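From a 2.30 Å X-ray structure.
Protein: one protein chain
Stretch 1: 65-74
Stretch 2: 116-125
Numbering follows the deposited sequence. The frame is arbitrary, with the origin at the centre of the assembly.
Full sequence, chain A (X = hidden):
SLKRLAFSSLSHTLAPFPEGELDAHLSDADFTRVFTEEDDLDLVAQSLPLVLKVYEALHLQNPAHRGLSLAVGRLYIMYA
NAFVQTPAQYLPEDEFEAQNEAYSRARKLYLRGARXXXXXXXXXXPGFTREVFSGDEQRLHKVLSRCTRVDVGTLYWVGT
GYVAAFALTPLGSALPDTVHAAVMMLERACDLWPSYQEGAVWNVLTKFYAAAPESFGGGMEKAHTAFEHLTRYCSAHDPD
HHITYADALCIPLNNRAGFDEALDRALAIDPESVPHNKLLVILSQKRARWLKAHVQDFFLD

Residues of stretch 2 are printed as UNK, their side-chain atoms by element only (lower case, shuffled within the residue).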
# COMPACT_ATOMS: atom_id res chain seq x y z
N HIS A 65 -1.21 -0.09 28.42
CA HIS A 65 0.19 -0.17 28.05
C HIS A 65 0.62 1.21 27.55
O HIS A 65 0.23 1.66 26.46
CB HIS A 65 0.44 -1.24 26.98
CG HIS A 65 1.87 -1.65 26.88
ND1 HIS A 65 2.83 -0.85 26.29
CD2 HIS A 65 2.52 -2.75 27.32
CE1 HIS A 65 4.00 -1.45 26.36
NE2 HIS A 65 3.85 -2.60 26.98
N ARG A 66 1.42 1.89 28.36
CA ARG A 66 1.84 3.25 28.06
C ARG A 66 2.73 3.31 26.83
O ARG A 66 2.59 4.21 26.00
CB ARG A 66 2.53 3.85 29.27
CG ARG A 66 1.61 3.99 30.48
CD ARG A 66 2.30 4.84 31.52
NE ARG A 66 2.62 6.16 30.98
CZ ARG A 66 3.38 7.06 31.61
NH1 ARG A 66 3.90 6.77 32.79
NH2 ARG A 66 3.61 8.25 31.04
N GLY A 67 3.65 2.35 26.71
CA GLY A 67 4.52 2.26 25.56
C GLY A 67 3.76 2.18 24.24
O GLY A 67 4.14 2.81 23.24
N LEU A 68 2.68 1.39 24.23
CA LEU A 68 1.88 1.20 23.01
C LEU A 68 1.09 2.46 22.67
O LEU A 68 1.00 2.83 21.50
CB LEU A 68 0.93 0.00 23.15
CG LEU A 68 1.43 -1.30 22.55
CD1 LEU A 68 0.42 -2.43 22.77
CD2 LEU A 68 1.70 -1.10 21.08
N SER A 69 0.51 3.08 23.69
CA SER A 69 -0.13 4.39 23.53
C SER A 69 0.80 5.37 22.87
O SER A 69 0.44 5.98 21.86
CB SER A 69 -0.59 4.94 24.89
OG SER A 69 -1.77 4.28 25.32
N LEU A 70 2.00 5.53 23.43
CA LEU A 70 2.98 6.46 22.87
C LEU A 70 3.38 6.07 21.45
O LEU A 70 3.41 6.91 20.55
CB LEU A 70 4.22 6.56 23.77
CG LEU A 70 5.31 7.55 23.31
CD1 LEU A 70 4.70 8.90 22.89
CD2 LEU A 70 6.42 7.76 24.36
N ALA A 71 3.69 4.79 21.25
CA ALA A 71 4.21 4.35 19.97
C ALA A 71 3.22 4.70 18.87
O ALA A 71 3.58 5.30 17.87
CB ALA A 71 4.48 2.85 19.96
N VAL A 72 1.96 4.32 19.05
CA VAL A 72 0.98 4.52 18.00
C VAL A 72 0.74 6.02 17.78
O VAL A 72 0.61 6.46 16.64
CB VAL A 72 -0.32 3.75 18.24
CG1 VAL A 72 -1.07 4.29 19.46
CG2 VAL A 72 -1.21 3.79 16.98
N GLY A 73 0.72 6.80 18.86
CA GLY A 73 0.59 8.25 18.74
C GLY A 73 1.70 8.87 17.90
O GLY A 73 1.44 9.64 16.98
N ARG A 74 2.95 8.54 18.22
CA ARG A 74 4.11 9.06 17.52
C ARG A 74 4.03 8.69 16.03
O ARG A 74 4.32 9.51 15.16
CB ARG A 74 5.41 8.51 18.16
CG ARG A 74 6.66 8.58 17.27
CD ARG A 74 7.91 8.03 17.98
NE ARG A 74 7.63 6.78 18.67
CZ ARG A 74 8.13 6.45 19.87
NH1 ARG A 74 8.94 7.29 20.51
NH2 ARG A 74 7.82 5.28 20.43
N UNK A 116 -3.91 9.70 21.05
CA UNK A 116 -3.37 8.39 21.38
C UNK A 116 -2.22 8.51 22.39
O UNK A 116 -2.17 7.77 23.36
c UNK A 116 -5.11 6.46 20.04
c UNK A 116 -2.90 7.67 20.12
c UNK A 116 -4.91 6.09 17.31
c UNK A 116 -6.13 5.80 19.35
c UNK A 116 -4.00 6.95 19.38
o UNK A 116 -6.98 4.97 17.27
c UNK A 116 -3.91 6.75 18.01
c UNK A 116 -6.01 5.62 17.98
N UNK A 117 -1.30 9.45 22.16
CA UNK A 117 -0.15 9.61 23.06
C UNK A 117 -0.60 10.13 24.42
O UNK A 117 -0.09 9.72 25.47
c UNK A 117 0.93 10.53 22.45
N UNK A 118 -1.59 11.01 24.38
CA UNK A 118 -2.14 11.58 25.61
C UNK A 118 -2.71 10.47 26.51
O UNK A 118 -2.76 10.62 27.74
c UNK A 118 -4.00 13.26 26.39
c UNK A 118 -3.04 14.04 27.31
c UNK A 118 -5.07 14.17 25.81
c UNK A 118 -3.23 12.59 25.26
N UNK A 119 -3.11 9.33 25.94
CA UNK A 119 -3.67 8.28 26.80
C UNK A 119 -2.58 7.61 27.64
O UNK A 119 -2.87 7.02 28.67
o UNK A 119 -3.82 6.60 25.04
c UNK A 119 -4.55 7.28 26.04
N UNK A 120 -1.33 7.74 27.22
CA UNK A 120 -0.21 7.34 28.08
C UNK A 120 -0.18 8.20 29.36
O UNK A 120 -0.04 7.66 30.45
c UNK A 120 1.12 7.41 27.32
o UNK A 120 2.23 7.55 28.20
N UNK A 121 -0.34 9.52 29.23
CA UNK A 121 -0.46 10.39 30.41
C UNK A 121 -1.72 10.09 31.22
O UNK A 121 -1.68 10.04 32.46
c UNK A 121 -0.37 11.88 30.05
c UNK A 121 1.05 12.26 29.58
c UNK A 121 2.03 12.19 30.74
c UNK A 121 1.13 13.61 28.91
N UNK A 122 -2.83 9.85 30.54
CA UNK A 122 -4.08 9.55 31.23
C UNK A 122 -4.01 8.25 32.04
O UNK A 122 -4.61 8.13 33.12
c UNK A 122 -7.07 10.51 31.73
c UNK A 122 -5.25 9.50 30.25
o UNK A 122 -8.00 10.39 32.57
c UNK A 122 -6.61 9.28 30.95
o UNK A 122 -6.50 11.61 31.51
N UNK A 123 -3.29 7.26 31.51
CA UNK A 123 -3.08 5.99 32.20
C UNK A 123 -2.24 6.20 33.46
O UNK A 123 -2.53 5.64 34.51
o UNK A 123 -3.28 4.45 30.32
c UNK A 123 -1.79 3.82 32.09
c UNK A 123 -2.36 4.97 31.28
N UNK A 124 -1.20 7.02 33.33
CA UNK A 124 -0.29 7.29 34.44
C UNK A 124 -0.89 8.18 35.52
O UNK A 124 -0.52 8.08 36.70
c UNK A 124 1.01 7.90 33.93
N UNK A 125 -1.81 9.05 35.13
CA UNK A 125 -2.39 10.05 36.05
C UNK A 125 -3.84 10.28 35.71
O UNK A 125 -4.16 11.25 35.01
c UNK A 125 1.99 11.49 34.92
c UNK A 125 0.61 11.57 34.87
c UNK A 125 0.47 11.00 37.18
c UNK A 125 1.85 10.93 37.25
o UNK A 125 3.97 11.09 36.19
c UNK A 125 -0.17 11.32 35.99
c UNK A 125 -1.67 11.40 35.93
c UNK A 125 2.60 11.17 36.12
O HOH W 1 -1.80 3.82 28.01

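Position 116 has one carbon leading to a six-carbon ring that bears one oxygen. Its CB lies 3.8 Å from Gly73 CA and 3.9 Å from Val72 CG1. The residue is Tyr116. Its CA-to-CB bond points toward stretch 1, and its hydroxyl is hydrogen-bonded elsewhere in the structure.

Position 117 has a single side-chain carbon, so it is Ala117. Its CB lies 4.1 Å from Leu70 CD1, an apolar contact. Its backbone N is 4.1 Å from Gly73 CA.

Position 118 has four carbons, forked at the second. Its CA-to-CB bond points away from stretch 1, and its side chain touches nothing there. This is Leu118.

Position 119 has one carbon and one oxygen. The oxygen lies 3.1 Å from Ser69 OG. The residue is Ser119. Its OG donates to Tyr116 O at 2.6 Å, within its own helix.

Position 120 also has one carbon and one oxygen. The oxygen is 3.1 Å from Arg66 NE and 3.2 Å from Arg66 NH2, and the carbon is 3.9 Å from Ser69 CB. This is Ser120. Its OG accepts hydrogen bonds from both arginine nitrogens.

Position 121 has four carbons, forked at the second. The CA-to-CB bond points away, but one terminal carbon comes to 4.3 Å from Arg66 NH2. This is Leu121.

Position 122 has three carbons, the third carrying two oxygens. It is out of reach of stretch 1. The carboxylate identifies Glu122.

Position 123 has a first carbon that carries one oxygen and one carbon. The outer carbon lies 3.8 Å from Arg66 CG. The branching gives Thr123. Water 1 is 2.8 Å from Thr123 OG1 and 2.7 Å from Ser69 OG, and so bridges the two helices.

Position 124 has one carbon, 3.3 Å from Arg66 NH1 and over one face of the guanidinium. It is Ala124.

Position 125 has one carbon and a six-carbon ring bearing one oxygen. It makes no contact within 4.5 Å. It is Tyr125, the first residue past the helix to leave helical phi/psi.

The two helices run nearly antiparallel, at 158°, and their axes approach to 7.0 Å. The backbones come close: Arg66 CA is 4.6 Å from Ser120 CA, and Leu70 CA is 4.4 Å from Ala117 CA. At Gly73, a CB would stand 2.8 Å from Ala117 N, a clash. At the other end, the Arg66 side chain fits as a knob among Ser120, Leu121, Thr123 and Ala124. Its paired hydrogen bonds to Ser120 OG add a polar tie to that packing.

Stretch 2, residues 116-125: YALSSLETAY
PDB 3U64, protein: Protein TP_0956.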